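Local atomic coordinates of putative lipoprotein (Bacteroides ovatus, PDB entry 3OQQ), a protein that is of unknown function but is probably an extracellular lipoprotein, built largely from antiparallel beta strands and binding calcium ions. Residues I234-N239 with F254-V259; S46-L51 with S100-L105; P54-K59 with N419-E424. One frame throughout, in Å; residues are numbered along the deposited sequence.

Contact 1 (I234-N239 with F254-V259)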
loop_
_atom_site.group_PDB
_atom_site.type_symbol
_atom_site.label_atom_id
_atom_site.label_comp_id
_atom_site.label_asym_id
_atom_site.label_seq_id
_atom_site.Cartn_x
_atom_site.Cartn_y
_atom_site.Cartn_z
ATOM N N ILE A 234 -10.741 -12.463 -14.749
ATOM C CA ILE A 234 -10.775 -11.011 -14.831
ATOM C C ILE A 234 -12.139 -10.523 -14.355
ATOM O O ILE A 234 -13.175 -10.884 -14.907
ATOM C CB ILE A 234 -10.450 -10.487 -16.267
ATOM C CG1 ILE A 234 -9.077 -11.011 -16.781
ATOM C CG2 ILE A 234 -10.518 -8.947 -16.305
ATOM C CD1 ILE A 234 -8.934 -11.003 -18.338
ATOM N N VAL A 235 -12.115 -9.692 -13.335
ATOM C CA VAL A 235 -13.268 -9.039 -12.754
ATOM C C VAL A 235 -13.088 -7.573 -13.081
ATOM O O VAL A 235 -12.066 -6.988 -12.737
ATOM C CB VAL A 235 -13.352 -9.327 -11.214
ATOM C CG1 VAL A 235 -14.452 -8.512 -10.550
ATOM C CG2 VAL A 235 -13.561 -10.812 -10.957
ATOM N N LYS A 236 -14.036 -7.002 -13.815
ATOM C CA LYS A 236 -14.016 -5.590 -14.166
ATOM C C LYS A 236 -15.278 -4.952 -13.600
ATOM O O LYS A 236 -16.366 -5.425 -13.907
ATOM C CB LYS A 236 -13.919 -5.422 -15.694
ATOM C CG LYS A 236 -13.868 -3.974 -16.185
ATOM C CD LYS A 236 -13.381 -3.928 -17.625
ATOM C CE LYS A 236 -14.160 -2.965 -18.477
ATOM N NZ LYS A 236 -15.481 -3.519 -18.893
ATOM N N VAL A 237 -15.136 -3.939 -12.719
ATOM C CA VAL A 237 -16.299 -3.218 -12.191
ATOM C C VAL A 237 -16.117 -1.732 -12.566
ATOM O O VAL A 237 -14.996 -1.208 -12.554
ATOM C CB VAL A 237 -16.657 -3.447 -10.688
ATOM C CG1 VAL A 237 -16.913 -4.920 -10.401
ATOM C CG2 VAL A 237 -15.628 -2.885 -9.739
ATOM N N GLU A 238 -17.196 -1.103 -13.005
ATOM C CA GLU A 238 -17.097 0.279 -13.445
ATOM C C GLU A 238 -18.371 1.086 -13.191
ATOM O O GLU A 238 -19.491 0.557 -13.206
ATOM C CB GLU A 238 -16.752 0.347 -14.952
ATOM C CG GLU A 238 -17.692 -0.435 -15.856
ATOM C CD GLU A 238 -17.504 -0.277 -17.350
ATOM O OE1 GLU A 238 -16.401 -0.586 -17.844
ATOM O OE2 GLU A 238 -18.486 0.081 -18.041
ATOM N N ASN A 239 -18.178 2.386 -13.020
ATOM C CA ASN A 239 -19.257 3.359 -12.958
ATOM C C ASN A 239 -18.756 4.514 -13.779
ATOM O O ASN A 239 -17.810 5.183 -13.369
ATOM C CB ASN A 239 -19.628 3.748 -11.528
ATOM C CG ASN A 239 -20.790 4.710 -11.422
ATOM O OD1 ASN A 239 -21.063 5.515 -12.325
ATOM N ND2 ASN A 239 -21.510 4.652 -10.305
ATOM N N PHE A 254 -15.717 9.034 -14.273
ATOM C CA PHE A 254 -15.713 7.586 -14.432
ATOM C C PHE A 254 -14.607 6.909 -13.635
ATOM O O PHE A 254 -13.560 7.506 -13.353
ATOM C CB PHE A 254 -15.629 7.182 -15.905
ATOM C CG PHE A 254 -14.279 7.250 -16.577
ATOM C CD1 PHE A 254 -13.779 8.466 -17.053
ATOM C CD2 PHE A 254 -13.540 6.095 -16.806
ATOM C CE1 PHE A 254 -12.559 8.522 -17.729
ATOM C CE2 PHE A 254 -12.312 6.155 -17.470
ATOM C CZ PHE A 254 -11.826 7.371 -17.916
ATOM N N ALA A 255 -14.838 5.649 -13.277
ATOM C CA ALA A 255 -13.825 4.831 -12.592
ATOM C C ALA A 255 -13.998 3.410 -13.069
ATOM O O ALA A 255 -15.131 2.983 -13.281
ATOM C CB ALA A 255 -13.974 4.935 -11.077
ATOM N N ILE A 256 -12.893 2.723 -13.362
ATOM C CA ILE A 256 -12.911 1.323 -13.829
ATOM C C ILE A 256 -11.899 0.537 -12.998
ATOM O O ILE A 256 -10.703 0.835 -13.054
ATOM C CB ILE A 256 -12.630 1.154 -15.352
ATOM C CG1 ILE A 256 -13.497 2.087 -16.241
ATOM C CG2 ILE A 256 -12.761 -0.325 -15.766
ATOM C CD1 ILE A 256 -12.964 2.272 -17.688
ATOM N N LEU A 257 -12.374 -0.479 -12.267
ATOM C CA LEU A 257 -11.508 -1.319 -11.450
ATOM C C LEU A 257 -11.431 -2.704 -12.067
ATOM O O LEU A 257 -12.445 -3.380 -12.210
ATOM C CB LEU A 257 -12.014 -1.382 -9.999
ATOM C CG LEU A 257 -11.368 -2.385 -9.047
ATOM C CD1 LEU A 257 -9.861 -2.126 -8.882
ATOM C CD2 LEU A 257 -12.075 -2.359 -7.744
ATOM N N THR A 258 -10.217 -3.102 -12.473
ATOM C CA THR A 258 -9.982 -4.400 -13.078
ATOM C C THR A 258 -9.105 -5.207 -12.145
ATOM O O THR A 258 -8.083 -4.723 -11.666
ATOM C CB THR A 258 -9.385 -4.263 -14.491
ATOM O OG1 THR A 258 -10.224 -3.406 -15.262
ATOM C CG2 THR A 258 -9.251 -5.618 -15.212
ATOM N N VAL A 259 -9.528 -6.437 -11.868
ATOM C CA VAL A 259 -8.728 -7.378 -11.087
ATOM C C VAL A 259 -8.451 -8.574 -12.012
ATOM O O VAL A 259 -9.387 -9.245 -12.441
ATOM C CB VAL A 259 -9.368 -7.781 -9.731
ATOM C CG1 VAL A 259 -8.454 -8.731 -8.971
ATOM C CG2 VAL A 259 -9.675 -6.554 -8.875
#
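The carbonyl O of Val235 takes two donors from the facing strand: the N-H of Val259, with O to N 2.7 Å, and the weaker CA-H of Thr258, its CA 3.3 Å from that O. The N-H...O angle is 171°, nearly straight. Two residues on, Val237 O is held in the same way, by Leu257 N at 2.7 Å and by the CA-H of Ile256. Val235 N and Val237 N return bonds to Val259 O and Leu257 O, and Asn239 and Ala255 close a third such pair. This is an antiparallel beta hairpin, 234-242 against 253-263, and 234-242 is an outermost strand of its six-stranded sheet within the chain.

The two faces differ. On one, Val237 and Leu257 point the same way side by side, CG2 of the valine 3.9 Å from CB of the leucine; Leu257 goes on to meet Ala301 and Leu212 from other strands. On the other face Lys236 lies side by side with Ile256, its CG 3.8 Å from the isoleucine CG2. The lysine chain, bent at its third and fourth torsions, forms a salt bridge within the strand, NZ to Glu238 OE1 3.2 Å, weak as a hydrogen bond. Thr258 sits between Ile234 and Lys236. With CG2 anti to the backbone N, its methyl comes 3.7 Å from Ile234 CG2, while OG1 lies beside the lysine CG. An alanine here would probably leave Ile234 CG2 without its methyl neighbour and the lysine's CG and CD less confined. Asn239, on the Val237 face, gives ND2 to Leu224 O, and its OD1 accepts Asn241 N.

Contact 2 (S46-L51 with S100-L105)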
loop_
_atom_site.group_PDB
_atom_site.type_symbol
_atom_site.label_atom_id
_atom_site.label_comp_id
_atom_site.label_asym_id
_atom_site.label_seq_id
_atom_site.Cartn_x
_atom_site.Cartn_y
_atom_site.Cartn_z
ATOM N N SER A 46 4.999 -17.843 24.619
ATOM C CA SER A 46 5.734 -16.834 23.856
ATOM C C SER A 46 5.517 -17.053 22.349
ATOM O O SER A 46 5.143 -18.150 21.934
ATOM C CB SER A 46 7.216 -16.822 24.225
ATOM O OG SER A 46 7.938 -17.847 23.569
ATOM N N ARG A 47 5.672 -15.990 21.545
ATOM C CA ARG A 47 5.468 -16.091 20.101
ATOM C C ARG A 47 6.368 -15.108 19.361
ATOM O O ARG A 47 6.301 -13.907 19.609
ATOM C CB ARG A 47 3.998 -15.862 19.735
ATOM C CG ARG A 47 3.725 -16.079 18.259
ATOM C CD ARG A 47 2.254 -16.084 17.973
ATOM N NE ARG A 47 1.993 -16.538 16.611
ATOM C CZ ARG A 47 0.789 -16.649 16.073
ATOM N NH1 ARG A 47 -0.294 -16.376 16.788
ATOM N NH2 ARG A 47 0.655 -17.045 14.820
ATOM N N THR A 48 7.191 -15.635 18.431
ATOM C CA THR A 48 8.112 -14.858 17.608
ATOM C C THR A 48 7.454 -14.625 16.245
ATOM O O THR A 48 6.980 -15.566 15.605
ATOM C CB THR A 48 9.499 -15.535 17.534
ATOM O OG1 THR A 48 10.043 -15.570 18.855
ATOM C CG2 THR A 48 10.481 -14.785 16.634
ATOM N N LEU A 49 7.410 -13.352 15.830
ATOM C CA LEU A 49 6.817 -12.918 14.564
ATOM C C LEU A 49 7.727 -12.024 13.785
ATOM O O LEU A 49 8.391 -11.157 14.353
ATOM C CB LEU A 49 5.510 -12.142 14.801
ATOM C CG LEU A 49 4.297 -12.872 15.369
ATOM C CD1 LEU A 49 3.216 -11.877 15.703
ATOM C CD2 LEU A 49 3.748 -13.875 14.380
ATOM N N THR A 50 7.721 -12.196 12.478
ATOM C CA THR A 50 8.432 -11.317 11.568
ATOM C C THR A 50 7.427 -10.232 11.177
ATOM O O THR A 50 6.263 -10.529 10.874
ATOM C CB THR A 50 9.011 -12.109 10.382
ATOM O OG1 THR A 50 10.008 -12.996 10.893
ATOM C CG2 THR A 50 9.631 -11.205 9.321
ATOM N N LEU A 51 7.856 -8.974 11.257
ATOM C CA LEU A 51 6.983 -7.854 10.952
ATOM C C LEU A 51 7.645 -6.897 9.958
ATOM O O LEU A 51 8.871 -6.783 9.905
ATOM C CB LEU A 51 6.607 -7.095 12.248
ATOM C CG LEU A 51 5.999 -7.877 13.439
ATOM C CD1 LEU A 51 5.896 -6.984 14.660
ATOM C CD2 LEU A 51 4.619 -8.416 13.125
ATOM N N SER A 100 11.984 -8.661 13.858
ATOM C CA SER A 100 11.433 -9.764 14.621
ATOM C C SER A 100 11.128 -9.313 16.029
ATOM O O SER A 100 11.846 -8.462 16.586
ATOM C CB SER A 100 12.410 -10.932 14.640
ATOM O OG SER A 100 11.852 -12.041 15.316
ATOM N N VAL A 101 10.051 -9.883 16.599
ATOM C CA VAL A 101 9.606 -9.583 17.956
ATOM C C VAL A 101 9.206 -10.890 18.611
ATOM O O VAL A 101 8.684 -11.773 17.936
ATOM C CB VAL A 101 8.460 -8.522 17.965
ATOM C CG1 VAL A 101 7.137 -9.087 17.443
ATOM C CG2 VAL A 101 8.276 -7.899 19.337
ATOM N N THR A 102 9.482 -11.025 19.902
ATOM C CA THR A 102 9.069 -12.190 20.672
ATOM C C THR A 102 8.075 -11.673 21.689
ATOM O O THR A 102 8.431 -10.930 22.594
ATOM C CB THR A 102 10.258 -12.947 21.253
ATOM O OG1 THR A 102 11.008 -13.452 20.148
ATOM C CG2 THR A 102 9.826 -14.119 22.140
ATOM N N LEU A 103 6.806 -11.991 21.467
ATOM C CA LEU A 103 5.740 -11.552 22.352
ATOM C C LEU A 103 5.614 -12.503 23.545
ATOM O O LEU A 103 5.883 -13.703 23.436
ATOM C CB LEU A 103 4.410 -11.481 21.581
ATOM C CG LEU A 103 4.346 -10.559 20.353
ATOM C CD1 LEU A 103 3.025 -10.738 19.642
ATOM C CD2 LEU A 103 4.574 -9.074 20.728
ATOM N N ALA A 104 5.183 -11.953 24.674
ATOM C CA ALA A 104 4.911 -12.687 25.908
ATOM C C ALA A 104 3.788 -11.977 26.615
ATOM O O ALA A 104 3.713 -10.737 26.591
ATOM C CB ALA A 104 6.157 -12.770 26.791
ATOM N N LEU A 105 2.884 -12.756 27.184
ATOM C CA LEU A 105 1.721 -12.242 27.894
ATOM C C LEU A 105 2.029 -11.921 29.367
ATOM O O LEU A 105 2.351 -12.836 30.141
ATOM C CB LEU A 105 0.590 -13.278 27.809
ATOM C CG LEU A 105 -0.754 -12.879 27.253
ATOM C CD1 LEU A 105 -0.631 -12.136 25.930
ATOM C CD2 LEU A 105 -1.615 -14.094 27.083
#
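Thr48 meets the facing strand with every atom of its side chain. CB lies 3.7 Å from OG1 of Thr102, the residue opposite in a non-hydrogen-bonded pair. OG1, beside the backbone N, hydrogen-bonds the Thr102 OG1 at 2.7 Å, and either hydroxyl could be the donor. CG2 goes the other way, anti to the backbone N (the OG1 torsion is -63°), and reaches 3.3 Å from OG of Ser100. The two threonines thus meet hydroxyl to hydroxyl, with the methyl branch of Thr48 laid against the serine.

The other face is mostly apolar. CD1 of Leu49 touches CD1 of Leu103 at 4.1 Å, and CD1 of Leu51 packs on CG1 of Val101 at 3.7 Å. Val38 and Val25 cover these leucines from other strands, and Phe76 lies against both Val101 and Leu103. Arg47 starts on this face, but its guanidinium leaves the pair: NH1 bonds Gln165 OE1 and Leu42 O. Backbone bonds join Arg47 with Leu103 and Leu49 with Val101, each pair in both directions. These are antiparallel sheet neighbours, 46-54 and 96-104, not a hairpin: other strands intervene, the leucine face is buried against 36-41 and 23-26, and the threonine face is exposed.

Contact 3 (P54-K59 with N419-E424)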
loop_
_atom_site.group_PDB
_atom_site.type_symbol
_atom_site.label_atom_id
_atom_site.label_comp_id
_atom_site.label_asym_id
_atom_site.label_seq_id
_atom_site.Cartn_x
_atom_site.Cartn_y
_atom_site.Cartn_z
ATOM N N PRO A 54 8.325 0.425 10.141
ATOM C CA PRO A 54 9.069 1.608 9.651
ATOM C C PRO A 54 10.580 1.443 9.876
ATOM O O PRO A 54 10.981 0.847 10.876
ATOM C CB PRO A 54 8.490 2.759 10.491
ATOM C CG PRO A 54 7.120 2.288 10.879
ATOM C CD PRO A 54 7.291 0.824 11.125
ATOM N N ALA A 55 11.418 1.880 8.905
ATOM C CA ALA A 55 12.875 1.666 8.971
ATOM C C ALA A 55 13.505 2.156 10.286
ATOM O O ALA A 55 14.306 1.424 10.856
ATOM C CB ALA A 55 13.567 2.313 7.783
ATOM N N ALA A 56 13.080 3.334 10.803
ATOM C CA ALA A 56 13.606 3.946 12.041
ATOM C C ALA A 56 13.104 3.262 13.341
ATOM O O ALA A 56 13.657 3.518 14.416
ATOM C CB ALA A 56 13.248 5.428 12.077
ATOM N N CYS A 57 12.096 2.383 13.233
ATOM C CA CYS A 57 11.438 1.716 14.352
ATOM C C CYS A 57 12.363 0.770 15.081
ATOM O O CYS A 57 12.924 -0.142 14.473
ATOM C CB CYS A 57 10.173 1.000 13.880
ATOM S SG CYS A 57 9.093 0.443 15.222
ATOM N N GLU A 58 12.470 0.950 16.402
ATOM C CA GLU A 58 13.307 0.109 17.262
ATOM C C GLU A 58 12.493 -0.673 18.289
ATOM O O GLU A 58 13.007 -1.631 18.869
ATOM C CB GLU A 58 14.355 0.963 17.989
ATOM C CG GLU A 58 15.393 1.537 17.046
ATOM C CD GLU A 58 16.363 2.521 17.662
ATOM O OE1 GLU A 58 15.935 3.349 18.500
ATOM O OE2 GLU A 58 17.550 2.492 17.265
ATOM N N LYS A 59 11.243 -0.269 18.537
ATOM C CA LYS A 59 10.374 -0.971 19.498
ATOM C C LYS A 59 8.911 -1.022 19.023
ATOM O O LYS A 59 8.451 -0.146 18.290
ATOM C CB LYS A 59 10.472 -0.356 20.915
ATOM C CG LYS A 59 10.006 1.083 21.029
ATOM C CD LYS A 59 10.756 1.817 22.131
ATOM N N ASN A 419 18.585 10.566 8.703
ATOM C CA ASN A 419 17.270 11.196 8.566
ATOM C C ASN A 419 16.226 10.203 8.085
ATOM O O ASN A 419 15.531 10.465 7.099
ATOM C CB ASN A 419 17.373 12.380 7.593
ATOM C CG ASN A 419 18.356 13.409 8.064
ATOM O OD1 ASN A 419 19.559 13.343 7.791
ATOM N ND2 ASN A 419 17.863 14.342 8.834
ATOM N N GLN A 420 16.145 9.041 8.764
ATOM C CA GLN A 420 15.210 7.969 8.416
ATOM C C GLN A 420 13.783 8.413 8.613
ATOM O O GLN A 420 12.898 7.900 7.950
ATOM C CB GLN A 420 15.524 6.709 9.214
ATOM C CG GLN A 420 16.703 5.957 8.584
ATOM C CD GLN A 420 17.339 4.910 9.445
ATOM O OE1 GLN A 420 16.724 4.322 10.332
ATOM N NE2 GLN A 420 18.596 4.628 9.169
ATOM N N LYS A 421 13.565 9.423 9.458
ATOM C CA LYS A 421 12.245 10.014 9.704
ATOM C C LYS A 421 12.127 11.376 8.991
ATOM O O LYS A 421 11.433 12.273 9.463
ATOM C CB LYS A 421 11.981 10.149 11.210
ATOM C CG LYS A 421 11.607 8.828 11.877
ATOM C CD LYS A 421 11.938 8.910 13.362
ATOM C CE LYS A 421 10.879 8.389 14.288
ATOM N NZ LYS A 421 11.341 8.429 15.706
ATOM N N TRP A 422 12.740 11.491 7.810
ATOM C CA TRP A 422 12.722 12.708 7.009
ATOM C C TRP A 422 11.298 13.168 6.681
ATOM O O TRP A 422 11.086 14.380 6.581
ATOM C CB TRP A 422 13.513 12.516 5.702
ATOM C CG TRP A 422 12.946 11.453 4.812
ATOM C CD1 TRP A 422 13.290 10.135 4.787
ATOM C CD2 TRP A 422 11.910 11.618 3.830
ATOM N NE1 TRP A 422 12.571 9.478 3.819
ATOM C CE2 TRP A 422 11.721 10.365 3.208
ATOM C CE3 TRP A 422 11.145 12.720 3.386
ATOM C CZ2 TRP A 422 10.749 10.158 2.209
ATOM C CZ3 TRP A 422 10.157 12.508 2.427
ATOM C CH2 TRP A 422 10.000 11.248 1.816
ATOM N N TYR A 423 10.352 12.196 6.486
ATOM C CA TYR A 423 8.940 12.405 6.111
ATOM C C TYR A 423 8.144 13.109 7.215
ATOM O O TYR A 423 7.090 13.674 6.929
ATOM C CB TYR A 423 8.259 11.078 5.743
ATOM C CG TYR A 423 8.579 9.954 6.709
ATOM C CD1 TYR A 423 7.959 9.880 7.953
ATOM C CD2 TYR A 423 9.485 8.957 6.371
ATOM C CE1 TYR A 423 8.285 8.878 8.864
ATOM C CE2 TYR A 423 9.783 7.924 7.256
ATOM C CZ TYR A 423 9.189 7.897 8.509
ATOM O OH TYR A 423 9.481 6.885 9.397
ATOM N N GLU A 424 8.656 13.088 8.463
ATOM C CA GLU A 424 8.054 13.775 9.598
ATOM C C GLU A 424 8.376 15.285 9.531
ATOM O O GLU A 424 7.713 16.084 10.202
ATOM C CB GLU A 424 8.568 13.184 10.936
ATOM C CG GLU A 424 8.041 11.796 11.245
ATOM C CD GLU A 424 8.329 11.195 12.608
ATOM O OE1 GLU A 424 9.091 11.799 13.395
ATOM O OE2 GLU A 424 7.804 10.093 12.877
HETATM O O HOH W 1 11.235 5.057 8.877
#
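CG stands anti to the carbonyl carbon in both Gln420 (chi1 -80°) and Lys421 (chi1 -77°), and the methyl of Ala56 rests on the two side chains near their bases: its CB is 3.9 Å from Gln420 CB and 3.8 Å from Lys421 CG. Each side of the contact is a type I beta turn, Pro54 to Cys57 facing Asn419 to Trp422, so that a loop joining strands 46-54 and 59-65 meets a loop near the C-terminal end of the chain. The area they share is small and lies at the surface.

Beyond CG the Gln420 chain is extended, and OE1 comes 3.6 Å from Ala56 CA. The other half of this amide is occupied within its own loop: NE2 gives a hydrogen bond to Gly416 O and a weak one to Val417 O, which would help to fix the turn of the group.

The two segments are bridged by a water. It accepts the N-H of Ala56 at 3.2 Å and bonds Tyr423 OH at 2.6 Å; it also gives a weak bond to Gln420 O at 3.4 Å. The water sits in the plane of the Tyr423 ring, at its edge. Pro389 and Thr392, from loops elsewhere in the chain, touch Tyr423 as well. One face of the Tyr423 ring has Lys421 CA 3.9 Å above its plane, over the ring's outer part rather than its centre; across the contact, OH lies 4.4 Å from Pro54 CB.

Contacts 1 and 2 are both antiparallel strand pairs, partly buried, held by backbone bonds with mostly apolar groups on one face; they differ on the other, where contact 1 carries a salt bridge within one strand and contact 2 a threonine hydroxyl pair. Contact 3 lies at the surface and joins two turns through alkyl contacts and one water. Contacts 2 and 3 share strand 46-54: residues 46-51 lie in it, and its last residue, Pro54, opens the 54-59 turn, their centres about 21 Å apart. Contact 1 belongs to another sheet on the opposite side of the chain's centre, with centres about 39 Å and 36 Å from those of contacts 2 and 3.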